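Local coordinates for protein AlyGC (Glaciecola chathamensis, PDB 5GKD) that cleaves the marine polysaccharide alginate as a lyase of polysaccharide lyase family 6, probably by beta-elimination with the help of a bound calcium ion, at residues A622-G627 with F634-V639; F683-G688 with A716-S721. All coordinates share one frame; numbering follows the deposited sequence.

Contact 1 of 2, residues A622-G627 with F634-V639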
ATOM      1  N   ALA A 622     -16.897   3.572  12.672  1.00 21.55           N
ATOM      2  CA  ALA A 622     -16.447   3.805  11.310  1.00 21.83           C
ATOM      3  C   ALA A 622     -15.615   5.075  11.279  1.00 23.12           C
ATOM      4  O   ALA A 622     -15.958   6.065  11.927  1.00 23.25           O
ATOM      5  CB  ALA A 622     -17.625   3.926  10.336  1.00 19.31           C
ATOM      6  N   LYS A 623     -14.519   5.026  10.540  1.00 20.42           N
ATOM      7  CA  LYS A 623     -13.736   6.201  10.194  1.00 21.13           C
ATOM      8  C   LYS A 623     -13.748   6.254   8.680  1.00 21.95           C
ATOM      9  O   LYS A 623     -13.191   5.366   8.025  1.00 22.89           O
ATOM     10  CB  LYS A 623     -12.302   6.104  10.724  1.00 22.79           C
ATOM     11  CG  LYS A 623     -12.178   5.601  12.151  1.00 22.38           C
ATOM     12  CD  LYS A 623     -10.764   5.759  12.660  1.00 23.69           C
ATOM     13  CE  LYS A 623     -10.742   5.678  14.186  1.00 26.24           C
ATOM     14  NZ  LYS A 623      -9.398   5.853  14.765  1.00 25.44           N
ATOM     15  N   VAL A 624     -14.421   7.239   8.108  1.00 21.74           N
ATOM     16  CA  VAL A 624     -14.502   7.289   6.661  1.00 22.94           C
ATOM     17  C   VAL A 624     -14.130   8.688   6.185  1.00 23.19           C
ATOM     18  O   VAL A 624     -14.563   9.695   6.758  1.00 25.82           O
ATOM     19  CB  VAL A 624     -15.865   6.798   6.130  1.00 25.33           C
ATOM     20  CG1 VAL A 624     -16.830   6.457   7.244  1.00 20.60           C
ATOM     21  CG2 VAL A 624     -16.428   7.708   5.123  1.00 24.19           C
ATOM     22  N   TYR A 625     -13.257   8.741   5.177  1.00 20.17           N
ATOM     23  CA  TYR A 625     -12.529   9.956   4.856  1.00 18.24           C
ATOM     24  C   TYR A 625     -12.491  10.167   3.350  1.00 20.30           C
ATOM     25  O   TYR A 625     -12.153   9.253   2.598  1.00 21.17           O
ATOM     26  CB  TYR A 625     -11.106   9.876   5.439  1.00 18.90           C
ATOM     27  CG  TYR A 625     -10.271  11.114   5.245  1.00 19.15           C
ATOM     28  CD1 TYR A 625      -9.579  11.340   4.056  1.00 17.17           C
ATOM     29  CD2 TYR A 625     -10.139  12.037   6.264  1.00 21.27           C
ATOM     30  CE1 TYR A 625      -8.811  12.470   3.885  1.00 20.26           C
ATOM     31  CE2 TYR A 625      -9.375  13.159   6.113  1.00 18.08           C
ATOM     32  CZ  TYR A 625      -8.713  13.380   4.924  1.00 21.46           C
ATOM     33  OH  TYR A 625      -7.964  14.512   4.798  1.00 18.95           O
ATOM     34  N   ARG A 626     -12.856  11.364   2.919  1.00 18.70           N
ATOM     35  CA  ARG A 626     -12.678  11.796   1.537  1.00 18.09           C
ATOM     36  C   ARG A 626     -12.159  13.221   1.608  1.00 20.23           C
ATOM     37  O   ARG A 626     -12.907  14.138   1.963  1.00 22.11           O
ATOM     38  CB  ARG A 626     -13.985  11.727   0.731  1.00 20.50           C
ATOM     39  CG  ARG A 626     -13.845  12.210  -0.725  1.00 17.82           C
ATOM     40  CD  ARG A 626     -15.197  12.320  -1.451  1.00 17.46           C
ATOM     41  NE  ARG A 626     -16.054  13.386  -0.924  1.00 20.60           N
ATOM     42  CZ  ARG A 626     -16.215  14.574  -1.496  1.00 20.61           C
ATOM     43  NH1 ARG A 626     -15.594  14.841  -2.628  1.00 19.73           N
ATOM     44  NH2 ARG A 626     -16.994  15.492  -0.937  1.00 20.80           N
ATOM     45  N   GLY A 627     -10.891  13.411   1.290  1.00 19.94           N
ATOM     46  CA  GLY A 627     -10.256  14.696   1.459  1.00 20.84           C
ATOM     47  C   GLY A 627     -10.074  15.485   0.174  1.00 23.70           C
ATOM     48  O   GLY A 627     -10.071  14.945  -0.935  1.00 25.04           O
ATOM     49  N   PHE A 634     -20.334  11.361  -5.732  1.00 21.57           N
ATOM     50  CA  PHE A 634     -21.552  11.430  -4.947  1.00 21.28           C
ATOM     51  C   PHE A 634     -21.422  10.817  -3.564  1.00 21.05           C
ATOM     52  O   PHE A 634     -22.302  11.037  -2.725  1.00 21.53           O
ATOM     53  CB  PHE A 634     -22.706  10.738  -5.693  1.00 21.55           C
ATOM     54  CG  PHE A 634     -22.869  11.189  -7.111  1.00 22.57           C
ATOM     55  CD1 PHE A 634     -23.009  12.530  -7.415  1.00 21.48           C
ATOM     56  CD2 PHE A 634     -22.854  10.271  -8.152  1.00 24.66           C
ATOM     57  CE1 PHE A 634     -23.166  12.951  -8.720  1.00 21.42           C
ATOM     58  CE2 PHE A 634     -23.002  10.693  -9.468  1.00 27.19           C
ATOM     59  CZ  PHE A 634     -23.164  12.038  -9.748  1.00 22.89           C
ATOM     60  N   GLY A 635     -20.364  10.055  -3.309  1.00 19.38           N
ATOM     61  CA  GLY A 635     -20.194   9.354  -2.065  1.00 18.62           C
ATOM     62  C   GLY A 635     -19.024   9.879  -1.274  1.00 19.09           C
ATOM     63  O   GLY A 635     -18.325  10.784  -1.721  1.00 24.17           O
ATOM     64  N   PRO A 636     -18.803   9.331  -0.080  1.00 16.96           N
ATOM     65  CA  PRO A 636     -19.571   8.293   0.609  1.00 17.58           C
ATOM     66  C   PRO A 636     -20.984   8.677   1.060  1.00 21.26           C
ATOM     67  O   PRO A 636     -21.265   9.827   1.347  1.00 20.38           O
ATOM     68  CB  PRO A 636     -18.713   7.989   1.836  1.00 17.07           C
ATOM     69  CG  PRO A 636     -17.342   8.400   1.452  1.00 18.47           C
ATOM     70  CD  PRO A 636     -17.541   9.627   0.619  1.00 17.27           C
ATOM     71  N   HIS A 637     -21.869   7.686   1.089  1.00 21.46           N
ATOM     72  CA  HIS A 637     -23.155   7.780   1.765  1.00 21.16           C
ATOM     73  C   HIS A 637     -23.051   6.926   3.020  1.00 20.60           C
ATOM     74  O   HIS A 637     -22.757   5.734   2.925  1.00 22.22           O
ATOM     75  CB  HIS A 637     -24.306   7.258   0.905  1.00 20.96           C
ATOM     76  CG  HIS A 637     -24.363   7.803  -0.485  1.00 21.58           C
ATOM     77  ND1 HIS A 637     -23.450   7.466  -1.459  1.00 20.07           N
ATOM     78  CD2 HIS A 637     -25.276   8.610  -1.086  1.00 20.84           C
ATOM     79  CE1 HIS A 637     -23.778   8.070  -2.590  1.00 21.31           C
ATOM     80  NE2 HIS A 637     -24.885   8.765  -2.392  1.00 21.98           N
ATOM     81  N   VAL A 638     -23.276   7.524   4.181  1.00 22.81           N
ATOM     82  CA  VAL A 638     -23.196   6.824   5.460  1.00 23.33           C
ATOM     83  C   VAL A 638     -24.572   6.863   6.111  1.00 22.48           C
ATOM     84  O   VAL A 638     -25.075   7.940   6.448  1.00 25.97           O
ATOM     85  CB  VAL A 638     -22.130   7.439   6.377  1.00 24.01           C
ATOM     86  CG1 VAL A 638     -22.072   6.700   7.684  1.00 21.52           C
ATOM     87  CG2 VAL A 638     -20.788   7.399   5.690  1.00 21.39           C
ATOM     88  N   VAL A 639     -25.182   5.696   6.275  1.00 27.41           N
ATOM     89  CA  VAL A 639     -26.560   5.573   6.732  1.00 26.02           C
ATOM     90  C   VAL A 639     -26.566   4.599   7.896  1.00 25.20           C
ATOM     91  O   VAL A 639     -26.201   3.434   7.723  1.00 25.68           O
ATOM     92  CB  VAL A 639     -27.497   5.081   5.617  1.00 26.05           C
ATOM     93  CG1 VAL A 639     -28.874   4.763   6.184  1.00 26.38           C
ATOM     94  CG2 VAL A 639     -27.593   6.098   4.505  1.00 21.36           C
TER

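Contact 2 of 2, residues F683-G688 with A716-S721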
ATOM      1  N   PHE A 683     -18.564  15.127  12.691  1.00 25.44           N
ATOM      2  CA  PHE A 683     -18.626  15.459  11.280  1.00 26.32           C
ATOM      3  C   PHE A 683     -17.533  16.462  10.952  1.00 27.45           C
ATOM      4  O   PHE A 683     -17.327  17.434  11.688  1.00 29.73           O
ATOM      5  CB  PHE A 683     -19.995  16.032  10.899  1.00 26.91           C
ATOM      6  CG  PHE A 683     -21.109  15.053  11.050  1.00 25.43           C
ATOM      7  CD1 PHE A 683     -21.334  14.096  10.087  1.00 23.61           C
ATOM      8  CD2 PHE A 683     -21.924  15.078  12.164  1.00 27.21           C
ATOM      9  CE1 PHE A 683     -22.354  13.174  10.235  1.00 25.44           C
ATOM     10  CE2 PHE A 683     -22.941  14.164  12.318  1.00 28.89           C
ATOM     11  CZ  PHE A 683     -23.156  13.211  11.353  1.00 28.17           C
ATOM     12  N   GLU A 684     -16.823  16.203   9.864  1.00 24.39           N
ATOM     13  CA  GLU A 684     -15.889  17.141   9.266  1.00 23.46           C
ATOM     14  C   GLU A 684     -16.374  17.346   7.824  1.00 24.69           C
ATOM     15  O   GLU A 684     -15.967  16.647   6.892  1.00 25.16           O
ATOM     16  CB  GLU A 684     -14.433  16.606   9.387  1.00 25.47           C
ATOM     17  CG  GLU A 684     -13.970  16.445  10.849  1.00 24.43           C
ATOM     18  CD  GLU A 684     -12.511  16.034  11.011  1.00 29.87           C
ATOM     19  OE1 GLU A 684     -11.935  15.473  10.059  1.00 30.01           O
ATOM     20  OE2 GLU A 684     -11.934  16.269  12.104  1.00 30.28           O
ATOM     21  N   LEU A 685     -17.294  18.261   7.651  1.00 24.63           N
ATOM     22  CA  LEU A 685     -17.891  18.553   6.375  1.00 29.00           C
ATOM     23  C   LEU A 685     -16.985  19.321   5.436  1.00 27.74           C
ATOM     24  O   LEU A 685     -16.376  20.252   5.840  1.00 29.68           O
ATOM     25  CB  LEU A 685     -19.195  19.295   6.589  1.00 30.45           C
ATOM     26  CG  LEU A 685     -20.203  18.564   7.434  1.00 31.58           C
ATOM     27  CD1 LEU A 685     -21.291  19.476   7.906  1.00 35.54           C
ATOM     28  CD2 LEU A 685     -20.749  17.319   6.761  1.00 26.82           C
ATOM     29  N   THR A 686     -16.902  18.894   4.184  1.00 24.76           N
ATOM     30  CA  THR A 686     -16.075  19.537   3.175  1.00 24.63           C
ATOM     31  C   THR A 686     -16.914  20.241   2.112  1.00 31.20           C
ATOM     32  O   THR A 686     -18.012  20.598   2.352  1.00 35.89           O
ATOM     33  CB  THR A 686     -15.157  18.527   2.467  1.00 25.69           C
ATOM     34  OG1 THR A 686     -15.941  17.599   1.750  1.00 24.29           O
ATOM     35  CG2 THR A 686     -14.294  17.792   3.444  1.00 23.92           C
ATOM     36  N   VAL A 687     -16.381  20.410   0.927  1.00 29.42           N
ATOM     37  CA  VAL A 687     -17.079  21.028  -0.157  1.00 26.53           C
ATOM     38  C   VAL A 687     -18.229  20.181  -0.700  1.00 26.66           C
ATOM     39  O   VAL A 687     -18.409  19.064  -0.328  1.00 27.98           O
ATOM     40  CB  VAL A 687     -16.113  21.329  -1.315  1.00 30.41           C
ATOM     41  CG1 VAL A 687     -15.000  22.206  -0.849  1.00 37.99           C
ATOM     42  CG2 VAL A 687     -15.511  20.055  -1.847  1.00 31.37           C
ATOM     43  N   GLY A 688     -18.990  20.766  -1.597  1.00 24.43           N
ATOM     44  CA  GLY A 688     -20.101  20.141  -2.263  1.00 23.97           C
ATOM     45  C   GLY A 688     -21.450  20.052  -1.608  1.00 25.77           C
ATOM     46  O   GLY A 688     -22.201  19.210  -1.941  1.00 23.47           O
ATOM     47  N   ALA A 716     -23.049  23.157   3.794  1.00 38.80           N
ATOM     48  CA  ALA A 716     -23.871  22.040   4.055  1.00 34.05           C
ATOM     49  C   ALA A 716     -25.265  22.308   4.569  1.00 40.15           C
ATOM     50  O   ALA A 716     -25.541  23.332   5.152  1.00 40.47           O
ATOM     51  CB  ALA A 716     -23.130  21.245   5.090  1.00 32.03           C
ATOM     52  N   THR A 717     -26.136  21.348   4.359  1.00 36.69           N
ATOM     53  CA  THR A 717     -27.452  21.411   4.909  1.00 36.88           C
ATOM     54  C   THR A 717     -27.355  20.335   5.971  1.00 34.97           C
ATOM     55  O   THR A 717     -27.293  19.165   5.691  1.00 32.63           O
ATOM     56  CB  THR A 717     -28.579  21.269   3.900  1.00 35.76           C
ATOM     57  OG1 THR A 717     -28.963  19.916   3.778  1.00 46.77           O
ATOM     58  CG2 THR A 717     -28.174  21.796   2.592  1.00 37.52           C
ATOM     59  N   THR A 718     -27.311  20.797   7.200  1.00 32.15           N
ATOM     60  CA  THR A 718     -27.057  19.947   8.356  1.00 33.17           C
ATOM     61  C   THR A 718     -28.218  20.098   9.329  1.00 35.76           C
ATOM     62  O   THR A 718     -28.411  21.172   9.910  1.00 32.55           O
ATOM     63  CB  THR A 718     -25.736  20.326   9.015  1.00 35.25           C
ATOM     64  OG1 THR A 718     -24.702  20.296   8.030  1.00 35.74           O
ATOM     65  CG2 THR A 718     -25.388  19.372  10.150  1.00 31.20           C
ATOM     66  N   THR A 719     -28.981  19.025   9.496  1.00 31.78           N
ATOM     67  CA  THR A 719     -30.123  18.961  10.399  1.00 31.31           C
ATOM     68  C   THR A 719     -29.779  17.995  11.524  1.00 33.59           C
ATOM     69  O   THR A 719     -29.711  16.783  11.304  1.00 34.42           O
ATOM     70  CB  THR A 719     -31.375  18.494   9.657  1.00 35.81           C
ATOM     71  OG1 THR A 719     -31.766  19.478   8.703  1.00 36.71           O
ATOM     72  CG2 THR A 719     -32.535  18.235  10.624  1.00 34.76           C
ATOM     73  N   ILE A 720     -29.563  18.521  12.726  1.00 33.79           N
ATOM     74  CA  ILE A 720     -29.274  17.708  13.903  1.00 35.73           C
ATOM     75  C   ILE A 720     -30.257  18.148  14.980  1.00 35.23           C
ATOM     76  O   ILE A 720     -30.067  19.187  15.620  1.00 36.95           O
ATOM     77  CB  ILE A 720     -27.822  17.844  14.375  1.00 33.69           C
ATOM     78  CG1 ILE A 720     -26.865  17.253  13.333  1.00 34.30           C
ATOM     79  CG2 ILE A 720     -27.626  17.128  15.699  1.00 33.93           C
ATOM     80  CD1 ILE A 720     -25.395  17.547  13.594  1.00 29.90           C
ATOM     81  N   SER A 721     -31.325  17.377  15.167  1.00 35.81           N
ATOM     82  CA  SER A 721     -32.368  17.770  16.104  1.00 35.84           C
ATOM     83  C   SER A 721     -33.235  16.566  16.430  1.00 34.98           C
ATOM     84  O   SER A 721     -33.166  15.522  15.777  1.00 34.26           O
ATOM     85  CB  SER A 721     -33.225  18.891  15.527  1.00 36.14           C
ATOM     86  OG  SER A 721     -33.909  18.409  14.388  1.00 37.54           O
TER

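Contact 1 of 2, residues A622-G627 with F634-V639
Val-624 and Pro-636 make the apolar half of this contact: the valine methyl CG2 lies 3.8 Å from Pro-636 CG and also reaches CB, the two side chains running past each other in opposite directions. The other methyl, Val-624 CG1, makes a looser approach to Val-638 CG2 at 4.4 Å. Val-624 is modelled with chi1 at 3°, an eclipsed setting, so the exact placing of its methyls deserves some caution.

The second kind of contact comes from the aliphatic part of Arg-626. Its CG stands anti to the backbone N (chi1 179°), and a bend at chi3 turns the end of the chain past the proline. The peptide before Pro-636 is cis, which puts Gly-635 O on the same side as Pro-636 CD; Arg-626 CD therefore meets both, at 3.5 Å from Gly-635 O and 4.1 Å from Pro-636 CD.

The arginine's polar end bonds beyond the two segments, NE to Gly-664 O and NH1 to Asp-630 O, while Gln-666 NE2 bonds to Gly-635 O. Carbon packing thus joins two facing walls of a parallel beta-helix, and the buried guanidinium is held by main-chain carbonyls, which would probably favour its charged form.

Contact 2 of 2, residues F683-G688 with A716-S721
Thr-718 OG1 is the polar atom that comes closest across this contact, yet what it meets is a methyl: Leu-685 CD1, 3.5 Å away, in van der Waals contact. The threonine's chi1 of -54° sets OG1 beside its own backbone N and directs CG2 anti to that N, so the hydroxyl is the branch presented to the leucine. The two side chains meet at a slant.

The same methyl does double duty. Leu-685 CD1 also packs on Ala-716 CB at 3.8 Å, and so it bridges two residues whose side chains leave the same face of the chain. With CG beside its backbone N (chi1 -58°), the leucine extends across from its strand to reach them.

Further along, Phe-683 and Ile-720 make a lighter apolar touch. Ile-720 CD1 comes obliquely to the ring, 4.4 Å from Phe-683 CE2. The pattern is that alternate residues of each segment (Phe-683 and Leu-685; Ala-716, Thr-718 and Ile-720) face the other, as expected where two walls of a parallel beta-helix pack their side chains together.

Pro-690 touches both Leu-685 and Ala-716, while Thr-692 lies against Phe-683 and Leu-685. Strand 681-685 runs between strands 660-663 and 706-709, its parallel neighbours on one wall; strand 717-721 pairs with strand 691-700 on another, close to the C-terminus.

In the fold
Contact 1 and contact 2 follow one another along the chain, the first closing before the second opens, and their centres are 12 Å apart. Both join the same two walls of the C-terminal parallel beta-helix: strands 622-625 and 681-685 belong to one parallel array, with strand 660-663 between them, and strands 637-641 and 717-721 to the other. Contact 1 joins strands consecutive in the chain, whereas contact 2 reaches from strand 681-685 past 691-700 to 717-721, one rung further toward the C-terminal end. The two also touch directly, Arg-626 NH2 packing 3.6 Å from Thr-686 OG1. On the contact 1 side, His-637 hydrogen-bonds to His-259, so the segments there also meet the calcium-bearing N-terminal half.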